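PDB 2YHG: cellulose-binding protein from Saccharophagus degradans, which probably acts on glycosidic bonds in carbohydrate metabolism, this piece holding the nucleoside hydrolase-like domain and the C-terminal domain of a longer, probably polysaccharide-binding protein. Local coordinates for residues V31-D36 with T149-C154; Y183-Q188 with E242-A247; A329-P334 with P424-Y429. All coordinates share one frame; numbering follows the deposited sequence.

Interactions 1 and 2 supply most of the protein ligands of one calcium site in the nucleoside hydrolase-like domain, which Asp43 completes; their centres are about 8 Å apart. Strands 146-150 and 180-185 are neighbours in the parallel sheet, and Cys150 N and Tyr183 O, 2.9 Å apart, probably form a hydrogen bond between them. Asp36 and Trp151 of interaction 1 and Asp244 of interaction 2 bind the same ion, and two of its waters belong to both contacts. Interaction 3 lies elsewhere, its centre about 29 Å from that of interaction 1 and about 26 Å from that of interaction 2. It holds a second calcium, where the chain enters the C-terminal beta domain.

Interaction 1 (V31-D36 with T149-C154); sequences VIHTTD and TCWGGC. With CA (calcium ion), chain B.
Trp151 meets residues 31-36 with both its backbone and its indole. Its N donates to Thr34 O at 2.9 Å, carrying the parallel pairing of strands 30-35 and 146-150 one step past the bridge of Thr34 with Cys150. With CG anti to the carbonyl carbon (chi1 -60°), the indole lies back against His33: Trp151 CZ2 is 3.5 Å from His33 CG, over the centre of the imidazole, and the two planes are inclined at 47°. Trp151 CE3 also touches Thr35 CB at 3.7 Å, obliquely.

Thr149 suits its place because its two branches do different work. Its OG1 shares a hydrogen bond with His33 ND1, 2.8 Å long, almost straight (168°) and near the imidazole plane, while its methyl, CG2, packs close to the same ring nitrogen. Gln50 bonds the other ring nitrogen of His33, and held at both nitrogens the imidazole can hardly turn.

Thr34 doubles the link between the strands. Both its N and its OG1 donate to Thr149 O, the hydroxyl from 2.7 Å within the carbonyl plane and the amide from above it. A water that gives protons to Thr34 OG1 and Gly153 O and takes one from Gly152 N ties this hydroxyl to the turn, which the Cys150-Cys154 disulfide closes. Gly152, lacking a side chain, lets Asp36 CG come within 3.5 Å of its CA.

Beyond the strand ends, Asp36 OD1 (2.6 Å) and Trp151 O (2.4 Å) bind the calcium ion, together with Asp43 and Asp244. The aspartate cluster at the C-terminal end of a parallel sheet resembles the calcium site of nucleoside hydrolases. The metal probably offsets the repulsion between these close oxygens, making it an integral part of the contact.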
loop_
_atom_site.group_PDB
_atom_site.type_symbol
_atom_site.label_atom_id
_atom_site.label_comp_id
_atom_site.label_asym_id
_atom_site.label_seq_id
_atom_site.Cartn_x
_atom_site.Cartn_y
_atom_site.Cartn_z
ATOM N N VAL A 31 2.901 -7.413 -4.146
ATOM C CA VAL A 31 3.408 -7.003 -2.836
ATOM C C VAL A 31 3.851 -8.218 -2.034
ATOM O O VAL A 31 3.169 -9.253 -2.002
ATOM C CB VAL A 31 2.350 -6.207 -2.043
ATOM C CG1 VAL A 31 2.969 -5.654 -0.740
ATOM C CG2 VAL A 31 1.779 -5.067 -2.843
ATOM N N ILE A 32 4.992 -8.070 -1.346
ATOM C CA ILE A 32 5.512 -9.021 -0.410
ATOM C C ILE A 32 5.693 -8.252 0.905
ATOM O O ILE A 32 6.350 -7.213 0.918
ATOM C CB ILE A 32 6.876 -9.541 -0.893
ATOM C CG1 ILE A 32 6.703 -10.373 -2.165
ATOM C CG2 ILE A 32 7.601 -10.299 0.213
ATOM C CD1 ILE A 32 8.007 -10.650 -2.890
ATOM N N HIS A 33 5.197 -8.809 2.007
ATOM C CA HIS A 33 5.368 -8.202 3.320
ATOM C C HIS A 33 6.361 -8.982 4.132
ATOM O O HIS A 33 6.324 -10.210 4.190
ATOM C CB HIS A 33 4.061 -8.130 4.067
ATOM C CG HIS A 33 3.058 -7.299 3.380
ATOM N ND1 HIS A 33 3.319 -5.988 3.047
ATOM C CD2 HIS A 33 1.788 -7.571 2.989
ATOM C CE1 HIS A 33 2.224 -5.498 2.486
ATOM N NE2 HIS A 33 1.288 -6.435 2.419
ATOM N N THR A 34 7.236 -8.249 4.822
ATOM C CA THR A 34 8.064 -8.821 5.876
ATOM C C THR A 34 7.659 -8.181 7.188
ATOM O O THR A 34 7.390 -6.974 7.233
ATOM C CB THR A 34 9.581 -8.679 5.588
ATOM O OG1 THR A 34 10.094 -7.364 5.929
ATOM C CG2 THR A 34 9.930 -8.986 4.136
ATOM N N THR A 35 7.515 -8.983 8.238
ATOM C CA THR A 35 6.870 -8.511 9.466
ATOM C C THR A 35 7.525 -9.141 10.690
ATOM O O THR A 35 7.743 -10.380 10.737
ATOM C CB THR A 35 5.340 -8.799 9.462
ATOM O OG1 THR A 35 4.828 -8.645 10.791
ATOM C CG2 THR A 35 4.995 -10.226 9.001
ATOM N N ASP A 36 7.769 -8.325 11.695
ATOM C CA ASP A 36 8.329 -8.767 12.966
ATOM C C ASP A 36 7.253 -9.158 13.954
ATOM O O ASP A 36 7.163 -8.627 15.059
ATOM C CB ASP A 36 9.235 -7.693 13.571
ATOM C CG ASP A 36 8.481 -6.370 13.843
ATOM O OD1 ASP A 36 7.483 -6.069 13.224
ATOM O OD2 ASP A 36 8.963 -5.619 14.755
ATOM N N THR A 149 8.050 -4.948 1.661
ATOM C CA THR A 149 7.806 -4.014 2.729
ATOM C C THR A 149 8.496 -4.444 4.012
ATOM O O THR A 149 8.766 -5.636 4.254
ATOM C CB THR A 149 6.328 -3.789 2.964
ATOM O OG1 THR A 149 5.817 -4.945 3.630
ATOM C CG2 THR A 149 5.578 -3.526 1.648
ATOM N N CYS A 150 8.737 -3.464 4.869
ATOM C CA CYS A 150 9.340 -3.662 6.183
ATOM C C CYS A 150 8.363 -3.205 7.255
ATOM O O CYS A 150 8.269 -2.018 7.579
ATOM C CB CYS A 150 10.655 -2.878 6.310
ATOM S SG CYS A 150 11.597 -2.908 4.775
ATOM N N TRP A 151 7.593 -4.150 7.796
ATOM C CA TRP A 151 6.775 -3.876 8.962
ATOM C C TRP A 151 7.609 -3.918 10.236
ATOM O O TRP A 151 7.224 -3.323 11.256
ATOM C CB TRP A 151 5.593 -4.838 9.079
ATOM C CG TRP A 151 4.611 -4.868 7.950
ATOM C CD1 TRP A 151 4.752 -4.344 6.691
ATOM C CD2 TRP A 151 3.381 -5.570 7.963
ATOM N NE1 TRP A 151 3.639 -4.650 5.927
ATOM C CE2 TRP A 151 2.799 -5.440 6.685
ATOM C CE3 TRP A 151 2.711 -6.304 8.947
ATOM C CZ2 TRP A 151 1.597 -6.055 6.354
ATOM C CZ3 TRP A 151 1.525 -6.936 8.614
ATOM C CH2 TRP A 151 0.970 -6.803 7.336
ATOM N N GLY A 152 8.710 -4.654 10.186
ATOM C CA GLY A 152 9.807 -4.576 11.139
ATOM C C GLY A 152 11.020 -4.050 10.373
ATOM O O GLY A 152 10.946 -3.027 9.699
ATOM N N GLY A 153 12.145 -4.763 10.502
ATOM C CA GLY A 153 13.326 -4.408 9.748
ATOM C C GLY A 153 13.211 -4.768 8.267
ATOM O O GLY A 153 12.224 -5.350 7.822
ATOM N N CYS A 154 14.229 -4.383 7.503
ATOM C CA CYS A 154 14.282 -4.704 6.079
ATOM C C CYS A 154 15.306 -5.783 5.754
ATOM O O CYS A 154 15.566 -6.026 4.552
ATOM C CB CYS A 154 14.568 -3.478 5.223
ATOM S SG CYS A 154 13.397 -2.102 5.325
HETATM CA CA CA B . 5.798 -4.105 13.016
HETATM O O HOH W 1 10.018 -6.593 8.707
HETATM O O HOH W 2 7.552 -3.476 14.661
HETATM O O HOH W 3 4.927 -2.602 14.916
#

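Interaction 2 (Y183-Q188 with E242-A247). With CA (calcium ion), chain B.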
loop_
_atom_site.group_PDB
_atom_site.type_symbol
_atom_site.label_atom_id
_atom_site.label_comp_id
_atom_site.label_asym_id
_atom_site.label_seq_id
_atom_site.Cartn_x
_atom_site.Cartn_y
_atom_site.Cartn_z
ATOM N N TYR A 183 8.967 -0.324 0.734
ATOM C CA TYR A 183 8.201 0.549 1.638
ATOM C C TYR A 183 8.554 0.105 3.056
ATOM O O TYR A 183 8.155 -0.964 3.498
ATOM C CB TYR A 183 6.687 0.445 1.366
ATOM C CG TYR A 183 5.873 1.547 1.991
ATOM C CD1 TYR A 183 5.819 1.722 3.368
ATOM C CD2 TYR A 183 5.112 2.403 1.221
ATOM C CE1 TYR A 183 5.013 2.690 3.928
ATOM C CE2 TYR A 183 4.297 3.401 1.788
ATOM C CZ TYR A 183 4.262 3.530 3.155
ATOM O OH TYR A 183 3.472 4.460 3.804
ATOM N N ASP A 184 9.348 0.945 3.720
ATOM C CA ASP A 184 9.876 0.713 5.069
ATOM C C ASP A 184 9.061 1.554 6.041
ATOM O O ASP A 184 9.019 2.772 5.920
ATOM C CB ASP A 184 11.346 1.134 5.050
ATOM C CG ASP A 184 11.999 1.346 6.395
ATOM O OD1 ASP A 184 11.401 0.984 7.426
ATOM O OD2 ASP A 184 13.157 1.877 6.383
ATOM N N ILE A 185 8.415 0.916 7.015
ATOM C CA ILE A 185 7.733 1.647 8.078
ATOM C C ILE A 185 8.748 2.043 9.154
ATOM O O ILE A 185 9.269 1.189 9.872
ATOM C CB ILE A 185 6.602 0.815 8.702
ATOM C CG1 ILE A 185 5.506 0.523 7.658
ATOM C CG2 ILE A 185 6.053 1.553 9.941
ATOM C CD1 ILE A 185 4.543 1.682 7.428
ATOM N N LEU A 186 9.018 3.342 9.221
ATOM C CA LEU A 186 9.715 4.012 10.315
ATOM C C LEU A 186 11.202 3.755 10.440
ATOM O O LEU A 186 11.877 4.529 11.135
ATOM C CB LEU A 186 9.035 3.772 11.664
ATOM C CG LEU A 186 7.741 4.556 11.846
ATOM C CD1 LEU A 186 6.811 3.881 12.864
ATOM C CD2 LEU A 186 8.061 5.972 12.310
ATOM N N GLY A 187 11.765 2.701 9.879
ATOM C CA GLY A 187 13.173 2.361 10.044
ATOM C C GLY A 187 13.393 1.595 11.310
ATOM O O GLY A 187 13.438 2.128 12.429
ATOM N N GLN A 188 13.457 0.267 11.168
ATOM C CA GLN A 188 13.521 -0.623 12.298
ATOM C C GLN A 188 14.678 -1.610 12.199
ATOM O O GLN A 188 14.800 -2.489 13.041
ATOM C CB GLN A 188 12.201 -1.347 12.513
ATOM C CG GLN A 188 11.058 -0.379 12.791
ATOM C CD GLN A 188 9.749 -1.109 12.849
ATOM O OE1 GLN A 188 9.554 -1.936 13.734
ATOM N NE2 GLN A 188 8.849 -0.842 11.919
ATOM N N GLU A 242 -2.221 -0.579 14.047
ATOM C CA GLU A 242 -1.859 -0.773 12.632
ATOM C C GLU A 242 -0.848 0.282 12.148
ATOM O O GLU A 242 -0.957 0.808 11.039
ATOM C CB GLU A 242 -3.110 -0.763 11.741
ATOM C CG GLU A 242 -3.944 -1.995 11.951
ATOM C CD GLU A 242 -5.043 -2.121 10.960
ATOM O OE1 GLU A 242 -4.736 -2.122 9.728
ATOM O OE2 GLU A 242 -6.256 -2.148 11.341
ATOM N N GLY A 243 0.256 0.467 12.866
ATOM C CA GLY A 243 1.281 1.378 12.401
ATOM C C GLY A 243 1.885 0.993 11.049
ATOM O O GLY A 243 2.363 1.871 10.331
ATOM N N ASP A 244 1.870 -0.304 10.722
ATOM C CA ASP A 244 2.470 -0.778 9.486
ATOM C C ASP A 244 1.513 -0.773 8.306
ATOM O O ASP A 244 1.944 -0.980 7.168
ATOM C CB ASP A 244 2.990 -2.174 9.678
ATOM C CG ASP A 244 4.014 -2.253 10.767
ATOM O OD1 ASP A 244 4.937 -1.419 10.701
ATOM O OD2 ASP A 244 3.888 -3.075 11.699
ATOM N N THR A 245 0.229 -0.572 8.538
ATOM C CA THR A 245 -0.767 -0.699 7.464
ATOM C C THR A 245 -0.563 0.237 6.268
ATOM O O THR A 245 -0.865 -0.195 5.162
ATOM C CB THR A 245 -2.165 -0.627 8.078
ATOM O OG1 THR A 245 -2.351 -1.884 8.733
ATOM C CG2 THR A 245 -3.266 -0.333 7.086
ATOM N N PRO A 246 0.016 1.424 6.434
ATOM C CA PRO A 246 0.299 2.243 5.235
ATOM C C PRO A 246 1.137 1.502 4.187
ATOM O O PRO A 246 1.049 1.847 2.991
ATOM C CB PRO A 246 0.962 3.471 5.799
ATOM C CG PRO A 246 0.272 3.612 7.148
ATOM C CD PRO A 246 0.250 2.193 7.672
ATOM N N ALA A 247 1.961 0.550 4.617
ATOM C CA ALA A 247 2.820 -0.207 3.717
ATOM C C ALA A 247 2.061 -1.109 2.751
ATOM O O ALA A 247 2.666 -1.577 1.775
ATOM C CB ALA A 247 3.825 -1.006 4.517
HETATM CA CA CA B . 5.798 -4.105 13.016
HETATM O O HOH W 4 6.067 -1.096 13.138
HETATM O O HOH W 2 7.552 -3.476 14.661
HETATM O O HOH W 3 4.927 -2.602 14.916
#
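Tyr183 lays the face of its ring over Ala247, and apolar packing of this kind makes up most of the contact. Ala247 CA stands 3.7 Å from the ring centroid, 18° off the normal, a CH-pi contact that the small alanine permits by letting the ring come down onto the backbone. A first torsion of -165° swings the Tyr183 ring away from the backbone N and out to Pro246, whose CB is 3.4 Å from Tyr183 OH; the hydroxyl itself bonds to Gly268 O. Ile185 follows two residues on, on the same side of the strand: its CG1 touches Ala247 CB at 3.9 Å, and its CD1 lies by Gly243 O, a buried oxygen with no polar partner in the model.

Polar links are indirect. Asp244 OD1 packs on Ile185 CG2 at 3.3 Å and accepts from a water at 2.7 Å. Gln188 NE2 donates almost straight (175°) to Ile185 O; its other main acceptor is Trp151 O, and its bond to that water is only weak. The amide is thus held in a fixed orientation, with its OE1 accepting from a water of the calcium. Metal bonding falls to the other carboxylate oxygen, Asp244 OD2, 2.5 Å from the ion.

Asp244 is presented by a type I turn from Glu242 to Thr245 that leads into helix 246-249. Behind the turn, Glu242 pairs with Arg49 and Thr245 bonds to Ser46, both on helix 42-52. On the sheet side, Tyr183 packs between Trp147 and Thr149 of strand 146-150 and Ile205 and Ala207 of strand 203-207.

Interaction 3 (A329-P334 with P424-Y429). With CA (calcium ion), chain D.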
loop_
_atom_site.group_PDB
_atom_site.type_symbol
_atom_site.label_atom_id
_atom_site.label_comp_id
_atom_site.label_asym_id
_atom_site.label_seq_id
_atom_site.Cartn_x
_atom_site.Cartn_y
_atom_site.Cartn_z
ATOM N N ALA A 329 -26.189 -9.002 1.536
ATOM C CA ALA A 329 -26.158 -8.586 2.931
ATOM C C ALA A 329 -25.007 -7.643 3.284
ATOM O O ALA A 329 -24.869 -7.261 4.426
ATOM C CB ALA A 329 -26.104 -9.810 3.851
ATOM N N ALA A 330 -24.218 -7.210 2.308
ATOM C CA ALA A 330 -23.113 -6.291 2.592
ATOM C C ALA A 330 -23.010 -5.292 1.454
ATOM O O ALA A 330 -23.528 -5.518 0.359
ATOM C CB ALA A 330 -21.805 -7.049 2.765
ATOM N N ASN A 331 -22.263 -4.218 1.706
ATOM C CA ASN A 331 -22.008 -3.217 0.691
ATOM C C ASN A 331 -20.722 -3.486 -0.068
ATOM O O ASN A 331 -19.747 -3.988 0.496
ATOM C CB ASN A 331 -21.973 -1.839 1.333
ATOM C CG ASN A 331 -22.007 -0.712 0.311
ATOM O OD1 ASN A 331 -22.445 -0.909 -0.824
ATOM N ND2 ASN A 331 -21.605 0.498 0.722
ATOM N N HIS A 332 -20.749 -3.172 -1.361
ATOM C CA HIS A 332 -19.591 -3.289 -2.243
ATOM C C HIS A 332 -19.286 -1.963 -2.940
ATOM O O HIS A 332 -20.168 -1.114 -3.113
ATOM C CB HIS A 332 -19.814 -4.398 -3.254
ATOM C CG HIS A 332 -20.286 -5.660 -2.606
ATOM N ND1 HIS A 332 -21.613 -5.859 -2.310
ATOM C CD2 HIS A 332 -19.618 -6.699 -2.048
ATOM C CE1 HIS A 332 -21.745 -6.970 -1.601
ATOM N NE2 HIS A 332 -20.552 -7.509 -1.441
ATOM N N HIS A 333 -18.037 -1.775 -3.318
ATOM C CA HIS A 333 -17.568 -0.483 -3.787
ATOM C C HIS A 333 -18.209 -0.079 -5.110
ATOM O O HIS A 333 -18.382 -0.915 -5.997
ATOM C CB HIS A 333 -16.069 -0.456 -3.906
ATOM C CG HIS A 333 -15.375 -0.947 -2.684
ATOM N ND1 HIS A 333 -15.363 -2.270 -2.301
ATOM C CD2 HIS A 333 -14.684 -0.265 -1.750
ATOM C CE1 HIS A 333 -14.656 -2.381 -1.186
ATOM N NE2 HIS A 333 -14.267 -1.169 -0.807
ATOM N N PRO A 334 -18.410 1.229 -5.298
ATOM C CA PRO A 334 -18.826 1.699 -6.616
ATOM C C PRO A 334 -17.683 1.571 -7.617
ATOM O O PRO A 334 -16.512 1.392 -7.247
ATOM C CB PRO A 334 -19.189 3.151 -6.365
ATOM C CG PRO A 334 -18.504 3.542 -5.111
ATOM C CD PRO A 334 -18.316 2.320 -4.307
ATOM N N PRO A 424 -21.577 0.587 5.310
ATOM C CA PRO A 424 -21.262 2.018 5.334
ATOM C C PRO A 424 -20.973 2.531 3.905
ATOM O O PRO A 424 -20.796 1.759 3.028
ATOM C CB PRO A 424 -19.936 2.035 6.148
ATOM C CG PRO A 424 -19.257 0.795 5.685
ATOM C CD PRO A 424 -20.372 -0.238 5.522
ATOM N N ASN A 425 -20.920 3.845 3.740
ATOM C CA ASN A 425 -20.682 4.389 2.390
ATOM C C ASN A 425 -19.304 3.937 1.905
ATOM O O ASN A 425 -18.301 4.091 2.620
ATOM C CB ASN A 425 -20.625 5.926 2.377
ATOM C CG ASN A 425 -21.923 6.662 2.755
ATOM O OD1 ASN A 425 -21.869 7.850 2.891
ATOM N ND2 ASN A 425 -23.067 5.955 2.903
ATOM N N LEU A 426 -19.231 3.447 0.688
ATOM C CA LEU A 426 -17.973 3.023 0.120
ATOM C C LEU A 426 -17.548 3.945 -1.018
ATOM O O LEU A 426 -18.353 4.515 -1.752
ATOM C CB LEU A 426 -18.034 1.575 -0.345
ATOM C CG LEU A 426 -18.085 0.549 0.773
ATOM C CD1 LEU A 426 -18.271 -0.825 0.199
ATOM C CD2 LEU A 426 -16.800 0.622 1.624
ATOM N N TYR A 427 -16.230 4.060 -1.160
ATOM C CA TYR A 427 -15.601 5.022 -2.055
ATOM C C TYR A 427 -14.855 4.323 -3.169
ATOM O O TYR A 427 -14.363 3.205 -3.018
ATOM C CB TYR A 427 -14.643 5.923 -1.275
ATOM C CG TYR A 427 -15.327 6.829 -0.267
ATOM C CD1 TYR A 427 -15.828 6.342 0.954
ATOM C CD2 TYR A 427 -15.484 8.170 -0.517
ATOM C CE1 TYR A 427 -16.443 7.187 1.856
ATOM C CE2 TYR A 427 -16.103 9.010 0.365
ATOM C CZ TYR A 427 -16.518 8.536 1.582
ATOM O OH TYR A 427 -17.179 9.392 2.443
ATOM N N ALA A 428 -14.689 5.041 -4.269
ATOM C CA ALA A 428 -13.792 4.630 -5.339
ATOM C C ALA A 428 -13.217 5.868 -6.002
ATOM O O ALA A 428 -13.713 6.981 -5.804
ATOM C CB ALA A 428 -14.500 3.756 -6.367
ATOM N N TYR A 429 -12.133 5.680 -6.745
ATOM C CA TYR A 429 -11.341 6.796 -7.247
ATOM C C TYR A 429 -10.974 6.613 -8.692
ATOM O O TYR A 429 -10.655 5.513 -9.129
ATOM C CB TYR A 429 -10.028 6.886 -6.455
ATOM C CG TYR A 429 -10.213 7.006 -4.966
ATOM C CD1 TYR A 429 -10.600 8.187 -4.387
ATOM C CD2 TYR A 429 -10.071 5.893 -4.132
ATOM C CE1 TYR A 429 -10.789 8.274 -3.017
ATOM C CE2 TYR A 429 -10.215 5.980 -2.770
ATOM C CZ TYR A 429 -10.570 7.174 -2.223
ATOM O OH TYR A 429 -10.677 7.260 -0.842
HETATM CA CA CA D . -22.301 -0.104 -3.080
#
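Leu426 reaches into residues 329-334 and touches four of them in turn. Its CB lies 4.0 Å from Pro334 CD. One bond further, CG sits 3.5 Å from Asn331 ND2, the flat amide standing against the branch point. That amide nitrogen donates to Pro424 O at 2.7 Å, the acceptor close to the amide plane. With CG anti to the backbone N (chi1 -168°), the Asn331 amide extends between the metal and Pro424, OD1 binding calcium at 2.4 Å. His332 O binds the same ion, as do Asp366, Asp368, Asp370 and Asp420; the Asp-Pro-Asp-Gly-Asp run holding three of these is reminiscent of calcium loops in PKD-like beta domains. The ion ties the linker to that loop and to the end of strand 411-420; Leu426 and the Asn331-Pro424 bond join it to the approach to strand 427-436.

Leucine suits this place because its apolar end forks: CD1 reaches His332 C at 3.5 Å and stands over the centre of the His333 ring, 4.0 Å from its centroid, a CH-pi contact, while CD2 turns to His333 NE2 at 3.9 Å. That nitrogen is bonded to Asp314 of helix 308-323, and Tyr427 O lies at the ring's edge.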